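Local coordinates for protein trans-4-hydroxy-L-proline dehydratase (Clostridioides difficile 70-100-2010, PDB 6VXC) that uses glycyl radical chemistry to dehydrate trans-4-hydroxy-L-proline to (S)-1-pyrroline-5-carboxylate, a step in anaerobic hydroxyproline degradation, at residues L67-F72 against M224-D229; Y75-T80 against M231-K236; L543-V548 against G555-R560; S61-V66 against D213-K218. All coordinates share one frame; numbering follows the deposited sequence.

Contact 1 of 4, residues L67-F72 against M224-D229; sequences LRALSF and MAIACD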
loop_
_atom_site.group_PDB
_atom_site.type_symbol
_atom_site.label_atom_id
_atom_site.label_comp_id
_atom_site.label_asym_id
_atom_site.label_seq_id
_atom_site.Cartn_x
_atom_site.Cartn_y
_atom_site.Cartn_z
ATOM N N LEU A 67 -5.620 27.467 4.135
ATOM C CA LEU A 67 -4.553 27.327 5.123
ATOM C C LEU A 67 -3.571 26.223 4.739
ATOM O O LEU A 67 -2.354 26.401 4.836
ATOM C CB LEU A 67 -5.145 27.063 6.509
ATOM C CG LEU A 67 -4.178 26.720 7.644
ATOM C CD1 LEU A 67 -3.172 27.808 7.842
ATOM C CD2 LEU A 67 -4.970 26.541 8.908
ATOM N N ARG A 68 -4.080 25.064 4.327
ATOM C CA ARG A 68 -3.191 23.987 3.900
ATOM C C ARG A 68 -2.362 24.406 2.687
ATOM O O ARG A 68 -1.151 24.175 2.638
ATOM C CB ARG A 68 -4.006 22.737 3.571
ATOM C CG ARG A 68 -4.818 22.176 4.732
ATOM C CD ARG A 68 -3.926 21.698 5.864
ATOM N NE ARG A 68 -2.943 20.729 5.396
ATOM C CZ ARG A 68 -1.895 20.325 6.102
ATOM N NH1 ARG A 68 -1.054 19.454 5.581
ATOM N NH2 ARG A 68 -1.681 20.806 7.325
ATOM N N ALA A 69 -2.999 25.035 1.699
ATOM C CA ALA A 69 -2.276 25.447 0.496
ATOM C C ALA A 69 -1.213 26.499 0.814
ATOM O O ALA A 69 -0.074 26.413 0.337
ATOM C CB ALA A 69 -3.262 25.970 -0.545
ATOM N N LEU A 70 -1.574 27.506 1.621
ATOM C CA LEU A 70 -0.603 28.519 2.027
ATOM C C LEU A 70 0.527 27.905 2.847
ATOM O O LEU A 70 1.680 28.329 2.740
ATOM C CB LEU A 70 -1.295 29.634 2.816
ATOM C CG LEU A 70 -2.200 30.584 2.034
ATOM C CD1 LEU A 70 -2.988 31.521 2.975
ATOM C CD2 LEU A 70 -1.387 31.370 1.017
ATOM N N SER A 71 0.216 26.911 3.681
ATOM C CA SER A 71 1.272 26.264 4.452
ATOM C C SER A 71 2.205 25.465 3.547
ATOM O O SER A 71 3.426 25.494 3.728
ATOM C CB SER A 71 0.664 25.357 5.524
ATOM O OG SER A 71 -0.106 26.118 6.433
ATOM N N PHE A 72 1.646 24.732 2.582
ATOM C CA PHE A 72 2.478 24.019 1.621
ATOM C C PHE A 72 3.364 24.984 0.845
ATOM O O PHE A 72 4.564 24.744 0.668
ATOM C CB PHE A 72 1.602 23.215 0.663
ATOM C CG PHE A 72 2.385 22.462 -0.396
ATOM C CD1 PHE A 72 3.173 21.374 -0.045
ATOM C CD2 PHE A 72 2.298 22.822 -1.731
ATOM C CE1 PHE A 72 3.888 20.662 -1.005
ATOM C CE2 PHE A 72 3.008 22.113 -2.704
ATOM C CZ PHE A 72 3.808 21.036 -2.335
ATOM N N MET A 224 -6.550 25.300 -4.517
ATOM C CA MET A 224 -5.880 24.625 -5.625
ATOM C C MET A 224 -4.980 25.581 -6.389
ATOM O O MET A 224 -3.881 25.201 -6.815
ATOM C CB MET A 224 -6.906 23.978 -6.557
ATOM C CG MET A 224 -7.612 22.776 -5.957
ATOM S SD MET A 224 -8.816 22.091 -7.103
ATOM C CE MET A 224 -10.201 21.859 -6.026
ATOM N N ALA A 225 -5.435 26.825 -6.582
ATOM C CA ALA A 225 -4.631 27.823 -7.288
ATOM C C ALA A 225 -3.340 28.131 -6.541
ATOM O O ALA A 225 -2.273 28.286 -7.152
ATOM C CB ALA A 225 -5.452 29.099 -7.500
ATOM N N ILE A 226 -3.418 28.235 -5.219
ATOM C CA ILE A 226 -2.219 28.456 -4.425
ATOM C C ILE A 226 -1.277 27.259 -4.527
ATOM O O ILE A 226 -0.057 27.420 -4.591
ATOM C CB ILE A 226 -2.609 28.775 -2.969
ATOM C CG1 ILE A 226 -3.331 30.144 -2.910
ATOM C CG2 ILE A 226 -1.385 28.723 -2.082
ATOM C CD1 ILE A 226 -4.080 30.406 -1.608
ATOM N N ALA A 227 -1.827 26.043 -4.541
ATOM C CA ALA A 227 -0.990 24.858 -4.713
ATOM C C ALA A 227 -0.255 24.878 -6.054
ATOM O O ALA A 227 0.907 24.461 -6.135
ATOM C CB ALA A 227 -1.844 23.594 -4.576
ATOM N N CYS A 228 -0.921 25.341 -7.118
ATOM C CA CYS A 228 -0.258 25.470 -8.419
ATOM C C CYS A 228 0.931 26.417 -8.339
ATOM O O CYS A 228 2.013 26.120 -8.861
ATOM C CB CYS A 228 -1.238 25.964 -9.487
ATOM S SG CYS A 228 -2.554 24.822 -9.977
ATOM N N ASP A 229 0.734 27.586 -7.716
ATOM C CA ASP A 229 1.837 28.526 -7.537
ATOM C C ASP A 229 2.999 27.881 -6.800
ATOM O O ASP A 229 4.164 28.173 -7.085
ATOM C CB ASP A 229 1.379 29.770 -6.765
ATOM C CG ASP A 229 0.417 30.636 -7.544
ATOM O OD1 ASP A 229 0.473 30.623 -8.789
ATOM O OD2 ASP A 229 -0.384 31.346 -6.896
#
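Behind the packing of Ala69 and Leu70 on Ile226, Leu67 O is gripped twice by Ser71: the backbone N reaches it at 2.9 Å and Ser71 OG at 2.8 Å, from opposite faces of the carbonyl plane. The hydroxyl thus donates within its own helix, on the side turned from the partner. The packing itself is apolar. The two short segments run nearly parallel, 7° apart, with axes 8.4 Å from each other. Such a close approach is consistent with the alanines at its middle, where the CA atoms of Ala69 and Ala227 are 5.4 Å apart. Ile226 carries the packing with both branches. Its CG2, set anti to the backbone N (chi1 of CG1 -67°), lies 3.7 Å from Ala69 CB and 3.6 Å from Ala69 O, while CD1 reaches outward to Leu70 CD2 at 3.9 Å. Leu70 leaves its backbone heading away, and its CD2 branch turns back to meet that methyl at a slant. The two segments belong to helices 64-78 and 214-248, with helix 46-58 behind the first, helix 192-205 behind the second, and helix 542-546 lying against both.

Contact 2 of 4, residues Y75-T80 against M231-K236; sequences YIENRT and MVILGK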
loop_
_atom_site.group_PDB
_atom_site.type_symbol
_atom_site.label_atom_id
_atom_site.label_comp_id
_atom_site.label_asym_id
_atom_site.label_seq_id
_atom_site.Cartn_x
_atom_site.Cartn_y
_atom_site.Cartn_z
ATOM N N TYR A 75 6.150 26.189 2.925
ATOM C CA TYR A 75 7.141 25.130 3.035
ATOM C C TYR A 75 7.981 25.037 1.763
ATOM O O TYR A 75 9.209 24.947 1.826
ATOM C CB TYR A 75 6.440 23.806 3.364
ATOM C CG TYR A 75 7.251 22.564 3.085
ATOM C CD1 TYR A 75 8.329 22.221 3.880
ATOM C CD2 TYR A 75 6.913 21.719 2.038
ATOM C CE1 TYR A 75 9.063 21.088 3.625
ATOM C CE2 TYR A 75 7.644 20.573 1.779
ATOM C CZ TYR A 75 8.713 20.265 2.576
ATOM O OH TYR A 75 9.450 19.138 2.336
ATOM N N ILE A 76 7.337 25.062 0.596
ATOM C CA ILE A 76 8.082 24.961 -0.661
ATOM C C ILE A 76 9.010 26.162 -0.843
ATOM O O ILE A 76 10.147 26.022 -1.311
ATOM C CB ILE A 76 7.111 24.806 -1.846
ATOM C CG1 ILE A 76 6.388 23.458 -1.785
ATOM C CG2 ILE A 76 7.850 24.955 -3.185
ATOM C CD1 ILE A 76 7.309 22.283 -1.890
ATOM N N GLU A 77 8.539 27.363 -0.490
ATOM C CA GLU A 77 9.358 28.560 -0.662
ATOM C C GLU A 77 10.624 28.525 0.187
ATOM O O GLU A 77 11.655 29.063 -0.223
ATOM C CB GLU A 77 8.537 29.809 -0.330
ATOM C CG GLU A 77 7.642 30.292 -1.455
ATOM C CD GLU A 77 6.708 31.437 -1.038
ATOM O OE1 GLU A 77 6.507 31.651 0.180
ATOM O OE2 GLU A 77 6.165 32.113 -1.936
ATOM N N ASN A 78 10.577 27.915 1.367
ATOM C CA ASN A 78 11.657 28.078 2.329
ATOM C C ASN A 78 12.430 26.823 2.684
ATOM O O ASN A 78 13.448 26.942 3.366
ATOM C CB ASN A 78 11.117 28.675 3.629
ATOM C CG ASN A 78 10.613 30.073 3.438
ATOM O OD1 ASN A 78 9.409 30.296 3.321
ATOM N ND2 ASN A 78 11.533 31.029 3.392
ATOM N N ARG A 79 12.008 25.642 2.249
ATOM C CA ARG A 79 12.755 24.442 2.618
ATOM C C ARG A 79 14.109 24.429 1.931
ATOM O O ARG A 79 14.291 25.011 0.863
ATOM C CB ARG A 79 11.986 23.174 2.249
ATOM C CG ARG A 79 11.635 23.030 0.767
ATOM C CD ARG A 79 11.291 21.576 0.413
ATOM N NE ARG A 79 12.493 20.746 0.471
ATOM C CZ ARG A 79 12.533 19.428 0.298
ATOM N NH1 ARG A 79 13.699 18.804 0.356
ATOM N NH2 ARG A 79 11.424 18.739 0.075
ATOM N N THR A 80 15.064 23.752 2.558
ATOM C CA THR A 80 16.377 23.578 1.957
ATOM C C THR A 80 16.290 22.520 0.862
ATOM O O THR A 80 15.627 21.496 1.023
ATOM C CB THR A 80 17.407 23.167 3.009
ATOM O OG1 THR A 80 17.097 21.858 3.493
ATOM C CG2 THR A 80 17.375 24.116 4.181
ATOM N N MET A 231 3.919 24.737 -6.878
ATOM C CA MET A 231 4.675 23.866 -7.776
ATOM C C MET A 231 5.546 24.685 -8.723
ATOM O O MET A 231 6.692 24.316 -9.000
ATOM C CB MET A 231 3.731 22.941 -8.555
ATOM C CG MET A 231 2.992 21.929 -7.668
ATOM S SD MET A 231 4.090 20.861 -6.729
ATOM C CE MET A 231 4.827 19.875 -8.014
ATOM N N VAL A 232 5.038 25.825 -9.196
ATOM C CA VAL A 232 5.844 26.699 -10.044
ATOM C C VAL A 232 7.103 27.141 -9.311
ATOM O O VAL A 232 8.205 27.134 -9.873
ATOM C CB VAL A 232 5.000 27.892 -10.530
ATOM C CG1 VAL A 232 5.877 28.922 -11.244
ATOM C CG2 VAL A 232 3.909 27.403 -11.462
ATOM N N ILE A 233 6.964 27.501 -8.038
ATOM C CA ILE A 233 8.111 27.918 -7.238
ATOM C C ILE A 233 9.088 26.764 -7.042
ATOM O O ILE A 233 10.308 26.967 -7.010
ATOM C CB ILE A 233 7.619 28.493 -5.902
ATOM C CG1 ILE A 233 6.965 29.862 -6.133
ATOM C CG2 ILE A 233 8.744 28.541 -4.884
ATOM C CD1 ILE A 233 6.090 30.286 -4.991
ATOM N N LEU A 234 8.575 25.543 -6.882
ATOM C CA LEU A 234 9.459 24.393 -6.734
ATOM C C LEU A 234 10.397 24.276 -7.927
ATOM O O LEU A 234 11.608 24.100 -7.767
ATOM C CB LEU A 234 8.641 23.115 -6.581
ATOM C CG LEU A 234 9.498 21.869 -6.431
ATOM C CD1 LEU A 234 10.355 21.976 -5.178
ATOM C CD2 LEU A 234 8.607 20.628 -6.404
ATOM N N GLY A 235 9.849 24.371 -9.135
ATOM C CA GLY A 235 10.695 24.303 -10.312
ATOM C C GLY A 235 11.644 25.480 -10.390
ATOM O O GLY A 235 12.829 25.320 -10.689
ATOM N N LYS A 236 11.133 26.684 -10.105
ATOM C CA LYS A 236 11.972 27.876 -10.157
ATOM C C LYS A 236 13.178 27.737 -9.236
ATOM O O LYS A 236 14.306 28.046 -9.627
ATOM C CB LYS A 236 11.147 29.114 -9.791
ATOM C CG LYS A 236 11.946 30.409 -9.712
ATOM C CD LYS A 236 11.158 31.510 -8.989
ATOM C CE LYS A 236 11.435 31.529 -7.474
ATOM N NZ LYS A 236 12.750 32.170 -7.164
#
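Ile76 drives one methyl into the side of helix 214-248, and this is the tight part of the contact. Its CG2 stands anti to the backbone N, with CG1 beside the backbone N (chi1 -67°), and comes 3.8 Å from Leu234 N and 3.9 Å from Leu234 CB. The same methyl is 4.1 Å from Ile233 CG2, so a single branch sits between two consecutive residues of the facing helix. The CA atoms of Ile76 and Leu234 are 6.3 Å apart, which leaves room for the Ile76 side chain. Ile76 and Leu234 are both buried, and Phe285 of helix 276-293 touches Leu234.

The other side is looser, and its two residues, Glu77 and Ile233, are partly exposed. Here Glu77 runs out extended beyond CG and passes slantwise over Ile233. Its CG is 3.9 Å from Ile233 CD1, and its carboxylate oxygen OE2 is 3.6 Å from the same methyl.

Apart from this packing, Arg79, a buried residue just past the helix end, turns its side chain to the next residue: Arg79 NE bonds Thr80 O at 3.3 Å, the oxygen lying in the guanidinium plane although NE stands well above the plane of the carbonyl.

The segments therefore meet by van der Waals packing, mostly aliphatic, with a carboxylate oxygen against a methyl at the margin. Directional chemistry enters just beyond, where Arg237 NH1 bonds both Ile76 O and Arg79 O; a positive group at these carbonyls would suit the C-terminal end of helix 64-78.

Contact 3 of 4, residues L543-V548 against G555-R560; sequences LMSTIV and GKDYQR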
loop_
_atom_site.group_PDB
_atom_site.type_symbol
_atom_site.label_atom_id
_atom_site.label_comp_id
_atom_site.label_asym_id
_atom_site.label_seq_id
_atom_site.Cartn_x
_atom_site.Cartn_y
_atom_site.Cartn_z
ATOM N N LEU A 543 -3.191 20.299 -3.415
ATOM C CA LEU A 543 -2.273 19.890 -4.477
ATOM C C LEU A 543 -2.766 18.610 -5.145
ATOM O O LEU A 543 -2.961 18.575 -6.361
ATOM C CB LEU A 543 -0.843 19.721 -3.952
ATOM C CG LEU A 543 0.170 19.216 -4.996
ATOM C CD1 LEU A 543 0.255 20.198 -6.180
ATOM C CD2 LEU A 543 1.578 18.997 -4.397
ATOM N N MET A 544 -3.053 17.567 -4.364
ATOM C CA MET A 544 -3.551 16.340 -4.986
ATOM C C MET A 544 -4.800 16.608 -5.824
ATOM O O MET A 544 -4.967 16.031 -6.905
ATOM C CB MET A 544 -3.832 15.269 -3.929
ATOM C CG MET A 544 -4.339 13.943 -4.514
ATOM S SD MET A 544 -3.027 13.029 -5.375
ATOM C CE MET A 544 -2.051 12.533 -3.962
ATOM N N SER A 545 -5.678 17.500 -5.354
ATOM C CA SER A 545 -6.912 17.764 -6.081
ATOM C C SER A 545 -6.650 18.297 -7.486
ATOM O O SER A 545 -7.452 18.054 -8.391
ATOM C CB SER A 545 -7.793 18.734 -5.292
ATOM O OG SER A 545 -8.123 18.200 -4.021
ATOM N N THR A 546 -5.554 19.035 -7.694
ATOM C CA THR A 546 -5.322 19.633 -9.008
ATOM C C THR A 546 -5.098 18.592 -10.096
ATOM O O THR A 546 -5.316 18.894 -11.270
ATOM C CB THR A 546 -4.118 20.584 -8.986
ATOM O OG1 THR A 546 -2.923 19.840 -8.697
ATOM C CG2 THR A 546 -4.309 21.731 -7.952
ATOM N N ILE A 547 -4.692 17.372 -9.746
ATOM C CA ILE A 547 -4.320 16.389 -10.752
ATOM C C ILE A 547 -5.234 15.165 -10.752
ATOM O O ILE A 547 -4.910 14.171 -11.384
ATOM C CB ILE A 547 -2.849 15.959 -10.592
ATOM C CG1 ILE A 547 -2.637 15.377 -9.199
ATOM C CG2 ILE A 547 -1.904 17.128 -10.912
ATOM C CD1 ILE A 547 -1.299 14.693 -9.010
ATOM N N VAL A 548 -6.328 15.227 -10.037
ATOM C CA VAL A 548 -7.238 14.138 -9.980
ATOM C C VAL A 548 -8.590 14.473 -10.584
ATOM O O VAL A 548 -9.268 15.372 -10.130
ATOM C CB VAL A 548 -7.469 13.640 -8.542
ATOM C CG1 VAL A 548 -8.651 12.705 -8.510
ATOM C CG2 VAL A 548 -6.248 13.037 -7.918
ATOM N N GLY A 555 -15.223 21.645 -8.506
ATOM C CA GLY A 555 -14.863 22.566 -7.454
ATOM C C GLY A 555 -14.918 21.921 -6.088
ATOM O O GLY A 555 -15.472 22.489 -5.143
ATOM N N LYS A 556 -14.309 20.741 -5.966
ATOM C CA LYS A 556 -14.408 19.930 -4.762
ATOM C C LYS A 556 -13.088 19.213 -4.504
ATOM O O LYS A 556 -12.548 18.539 -5.390
ATOM C CB LYS A 556 -15.550 18.919 -4.875
ATOM C CG LYS A 556 -15.778 18.147 -3.587
ATOM C CD LYS A 556 -16.841 17.075 -3.739
ATOM C CE LYS A 556 -18.236 17.658 -3.807
ATOM N NZ LYS A 556 -19.254 16.575 -3.611
ATOM N N ASP A 557 -12.582 19.375 -3.286
ATOM C CA ASP A 557 -11.295 18.817 -2.906
ATOM C C ASP A 557 -11.321 17.280 -2.954
ATOM O O ASP A 557 -12.332 16.635 -2.654
ATOM C CB ASP A 557 -10.922 19.302 -1.510
ATOM C CG ASP A 557 -9.506 18.933 -1.121
ATOM O OD1 ASP A 557 -8.568 19.618 -1.573
ATOM O OD2 ASP A 557 -9.335 17.936 -0.388
ATOM N N TYR A 558 -10.178 16.700 -3.314
ATOM C CA TYR A 558 -10.047 15.243 -3.378
ATOM C C TYR A 558 -10.419 14.583 -2.057
ATOM O O TYR A 558 -11.031 13.510 -2.044
ATOM C CB TYR A 558 -8.613 14.884 -3.789
ATOM C CG TYR A 558 -8.250 13.417 -3.733
ATOM C CD1 TYR A 558 -8.494 12.581 -4.804
ATOM C CD2 TYR A 558 -7.595 12.891 -2.625
ATOM C CE1 TYR A 558 -8.138 11.238 -4.758
ATOM C CE2 TYR A 558 -7.241 11.565 -2.570
ATOM C CZ TYR A 558 -7.512 10.745 -3.631
ATOM O OH TYR A 558 -7.143 9.432 -3.540
ATOM N N GLN A 559 -10.078 15.215 -0.934
ATOM C CA GLN A 559 -10.342 14.616 0.370
ATOM C C GLN A 559 -11.811 14.679 0.776
ATOM O O GLN A 559 -12.162 14.134 1.818
ATOM C CB GLN A 559 -9.482 15.276 1.445
ATOM C CG GLN A 559 -8.980 14.330 2.536
ATOM C CD GLN A 559 -7.764 13.515 2.100
ATOM O OE1 GLN A 559 -7.894 12.513 1.402
ATOM N NE2 GLN A 559 -6.574 13.951 2.514
ATOM N N ARG A 560 -12.689 15.298 -0.006
ATOM C CA ARG A 560 -14.096 15.262 0.373
ATOM C C ARG A 560 -14.991 14.869 -0.794
ATOM O O ARG A 560 -16.171 15.218 -0.812
ATOM C CB ARG A 560 -14.554 16.589 0.987
ATOM C CG ARG A 560 -14.637 17.790 0.052
ATOM C CD ARG A 560 -15.090 19.057 0.813
ATOM N NE ARG A 560 -15.239 20.204 -0.078
ATOM C CZ ARG A 560 -16.358 20.518 -0.722
ATOM N NH1 ARG A 560 -17.446 19.775 -0.575
ATOM N NH2 ARG A 560 -16.392 21.585 -1.512
#
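An Asx turn, following directly on a Schellman motif, presents Tyr558 to Ser545 and the residues around it. Gly555, with positive phi, is the C-prime residue that ends helix 551-554. Two residues later Asp557 OD2 accepts from Gln559 N at 2.9 Å, the donor standing above the carboxylate plane, which makes the turn.

Ser545 OG is the polar centre of the contact. Tyr558 N gives it a hydrogen bond of 2.6 Å that is almost perfectly straight, at 177°, and the same hydroxyl is bonded to Cys541 O. Asp557 OD1 lies 2.9 Å from Ser545 OG, while Asp557 OD2 has a further bond from Cys541 N. Serine and aspartate thus share the backbone just ahead of helix 542-546, and two buried side-chain oxygens, Ser545 OG and Asp557 OD2, each bond two main-chain groups.

Above this, the Tyr558 ring is packed on a face and on an edge. Met544 lies alongside it, pointing the same way; its CG, anti to the backbone N (chi1 -179°), lies over one face, 4.1 Å from the ring centroid, a CH-pi contact. The bend at chi2 then places SD above the same ring, 5.2 Å from the centroid and only 5° off the ring normal, a more distant Met-aromatic contact. All touching residues are buried, and the side chain of Tyr558 is about 11 Å from that of Glu456, the proposed proton acceptor by similarity, which places the contact in its neighbourhood. At the ring's edge, Val548 CG1 sits 3.7 Å from Tyr558 CD1.

Contact 4 of 4, residues S61-V66 against D213-K218; sequences SVEIPV and DAYNKK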
loop_
_atom_site.group_PDB
_atom_site.type_symbol
_atom_site.label_atom_id
_atom_site.label_comp_id
_atom_site.label_asym_id
_atom_site.label_seq_id
_atom_site.Cartn_x
_atom_site.Cartn_y
_atom_site.Cartn_z
ATOM N N SER A 61 -7.395 33.040 9.919
ATOM C CA SER A 61 -7.617 34.123 8.981
ATOM C C SER A 61 -8.153 33.658 7.633
ATOM O O SER A 61 -8.578 34.502 6.835
ATOM C CB SER A 61 -6.310 34.900 8.766
ATOM O OG SER A 61 -5.382 34.132 8.026
ATOM N N VAL A 62 -8.139 32.345 7.361
ATOM C CA VAL A 62 -8.590 31.769 6.100
ATOM C C VAL A 62 -9.282 30.436 6.369
ATOM O O VAL A 62 -9.138 29.842 7.435
ATOM C CB VAL A 62 -7.419 31.568 5.111
ATOM C CG1 VAL A 62 -6.856 32.908 4.665
ATOM C CG2 VAL A 62 -6.331 30.712 5.755
ATOM N N GLU A 63 -10.042 29.965 5.383
ATOM C CA GLU A 63 -10.639 28.640 5.468
ATOM C C GLU A 63 -9.539 27.575 5.405
ATOM O O GLU A 63 -8.448 27.811 4.892
ATOM C CB GLU A 63 -11.657 28.431 4.342
ATOM C CG GLU A 63 -12.725 29.527 4.219
ATOM C CD GLU A 63 -13.770 29.484 5.323
ATOM O OE1 GLU A 63 -14.614 30.406 5.392
ATOM O OE2 GLU A 63 -13.746 28.535 6.135
ATOM N N ILE A 64 -9.838 26.391 5.947
ATOM C CA ILE A 64 -8.795 25.368 6.112
ATOM C C ILE A 64 -8.166 24.954 4.791
ATOM O O ILE A 64 -6.943 24.789 4.744
ATOM C CB ILE A 64 -9.334 24.181 6.919
ATOM C CG1 ILE A 64 -9.624 24.643 8.354
ATOM C CG2 ILE A 64 -8.302 23.068 6.940
ATOM C CD1 ILE A 64 -10.322 23.619 9.204
ATOM N N PRO A 65 -8.903 24.768 3.700
ATOM C CA PRO A 65 -8.211 24.436 2.442
ATOM C C PRO A 65 -7.165 25.467 2.049
ATOM O O PRO A 65 -6.054 25.098 1.648
ATOM C CB PRO A 65 -9.350 24.326 1.417
ATOM C CG PRO A 65 -10.601 24.699 2.138
ATOM C CD PRO A 65 -10.359 24.631 3.598
ATOM N N VAL A 66 -7.477 26.756 2.177
ATOM C CA VAL A 66 -6.489 27.782 1.868
ATOM C C VAL A 66 -5.330 27.728 2.859
ATOM O O VAL A 66 -4.170 27.926 2.484
ATOM C CB VAL A 66 -7.155 29.169 1.830
ATOM C CG1 VAL A 66 -6.103 30.262 1.734
ATOM C CG2 VAL A 66 -8.117 29.263 0.644
ATOM N N ASP A 213 -23.865 25.934 -3.216
ATOM C CA ASP A 213 -22.584 25.368 -2.833
ATOM C C ASP A 213 -21.409 26.221 -3.305
ATOM O O ASP A 213 -20.258 25.859 -3.056
ATOM C CB ASP A 213 -22.476 23.935 -3.375
ATOM C CG ASP A 213 -21.289 23.176 -2.813
ATOM O OD1 ASP A 213 -21.152 23.107 -1.570
ATOM O OD2 ASP A 213 -20.519 22.611 -3.623
ATOM N N ALA A 214 -21.677 27.388 -3.896
ATOM C CA ALA A 214 -20.625 28.150 -4.563
ATOM C C ALA A 214 -19.498 28.534 -3.614
ATOM O O ALA A 214 -18.326 28.525 -4.004
ATOM C CB ALA A 214 -21.219 29.403 -5.200
ATOM N N TYR A 215 -19.826 28.865 -2.365
ATOM C CA TYR A 215 -18.796 29.291 -1.418
ATOM C C TYR A 215 -17.798 28.173 -1.139
ATOM O O TYR A 215 -16.587 28.421 -1.047
ATOM C CB TYR A 215 -19.451 29.748 -0.112
ATOM C CG TYR A 215 -18.491 30.255 0.927
ATOM C CD1 TYR A 215 -17.881 29.385 1.816
ATOM C CD2 TYR A 215 -18.211 31.609 1.039
ATOM C CE1 TYR A 215 -17.007 29.850 2.773
ATOM C CE2 TYR A 215 -17.345 32.082 1.992
ATOM C CZ TYR A 215 -16.750 31.200 2.857
ATOM O OH TYR A 215 -15.882 31.684 3.798
ATOM N N ASN A 216 -18.299 26.951 -0.931
ATOM C CA ASN A 216 -17.408 25.820 -0.693
ATOM C C ASN A 216 -16.543 25.541 -1.909
ATOM O O ASN A 216 -15.369 25.195 -1.776
ATOM C CB ASN A 216 -18.214 24.569 -0.327
ATOM C CG ASN A 216 -19.025 24.748 0.946
ATOM O OD1 ASN A 216 -18.591 25.390 1.900
ATOM N ND2 ASN A 216 -20.214 24.181 0.956
ATOM N N LYS A 217 -17.112 25.671 -3.106
ATOM C CA LYS A 217 -16.320 25.490 -4.314
ATOM C C LYS A 217 -15.200 26.518 -4.393
ATOM O O LYS A 217 -14.056 26.177 -4.723
ATOM C CB LYS A 217 -17.212 25.589 -5.546
ATOM C CG LYS A 217 -18.345 24.565 -5.612
ATOM C CD LYS A 217 -18.612 24.200 -7.048
ATOM C CE LYS A 217 -20.063 24.264 -7.449
ATOM N NZ LYS A 217 -20.984 23.327 -6.789
ATOM N N LYS A 218 -15.514 27.780 -4.073
ATOM C CA LYS A 218 -14.522 28.848 -4.155
ATOM C C LYS A 218 -13.350 28.602 -3.218
ATOM O O LYS A 218 -12.192 28.784 -3.606
ATOM C CB LYS A 218 -15.174 30.197 -3.840
ATOM C CG LYS A 218 -14.273 31.401 -4.070
ATOM C CD LYS A 218 -14.910 32.686 -3.533
ATOM C CE LYS A 218 -14.020 33.903 -3.733
ATOM N NZ LYS A 218 -14.066 34.346 -5.155
#
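Two side-chain torsions decide how Glu63 and Tyr215 meet. Tyr215 throws its ring anti to the backbone N (chi1 -178°), which carries the hydroxyl out to the neighbouring segment; Glu63 folds at chi2 (-73°), bringing its carboxylate round to receive it. The two side chains thus arrive from opposite directions. Glu63 OE1 accepts from Tyr215 OH at the ring edge, in the plane of the ring, and the carboxylate is turned almost square to that ring, 88° between planes.

The modelled separation of Tyr215 OH and Glu63 OE1 is 2.4 Å, very short for a hydrogen bond, so its exact length is doubtful. The direction of approach is supported by the next distances: Glu63 OE1 is 3.4 Å from Tyr215 CZ and 3.6 Å from Tyr215 CE1. Both residues are exposed and each also touches a crystal neighbour, which may influence their positions.

Within the second segment, Asp213, which precedes helix 214-248, bonds two residues of the first turn. Asn216 ND2 reaches Asp213 OD1 at 2.9 Å, nearly along the C-O bond of that oxygen, and Lys217 NZ forms a salt bridge to Asp213 OD2 at 3.3 Å, using the anti lone pair. Lys217 NZ has a second acidic partner in Asp211.

Glu63 occupies the N-cap position of helix 64-78, and Tyr215 lies in the first turn of helix 214-248. The arrangement is a surface link between the starts of two neighbouring helices, at the helical periphery that surrounds the beta/alpha barrel core of PFL-type glycyl radical enzymes.

How the contacts relate
From the N terminus, residues 61-66, 67-72 and 75-80 follow one another into and along helix 64-78. Each waits for a partner roughly 150 residues later, on or at the start of helix 214-248: contact 4 closes first with 213-218, contact 1 with 224-229 and contact 2 with 231-236. Because both series run in the same order, these three long loops cross rather than nest, as expected for helices lying parallel. Contact 3 opens after all have closed and spans only six intervening residues. It is tied to helices 64-78 and 214-248 through Leu543, which packs on Phe72, Ala227 and Met231, and through Gly555 and Arg560, which touch Lys217 and Asn216.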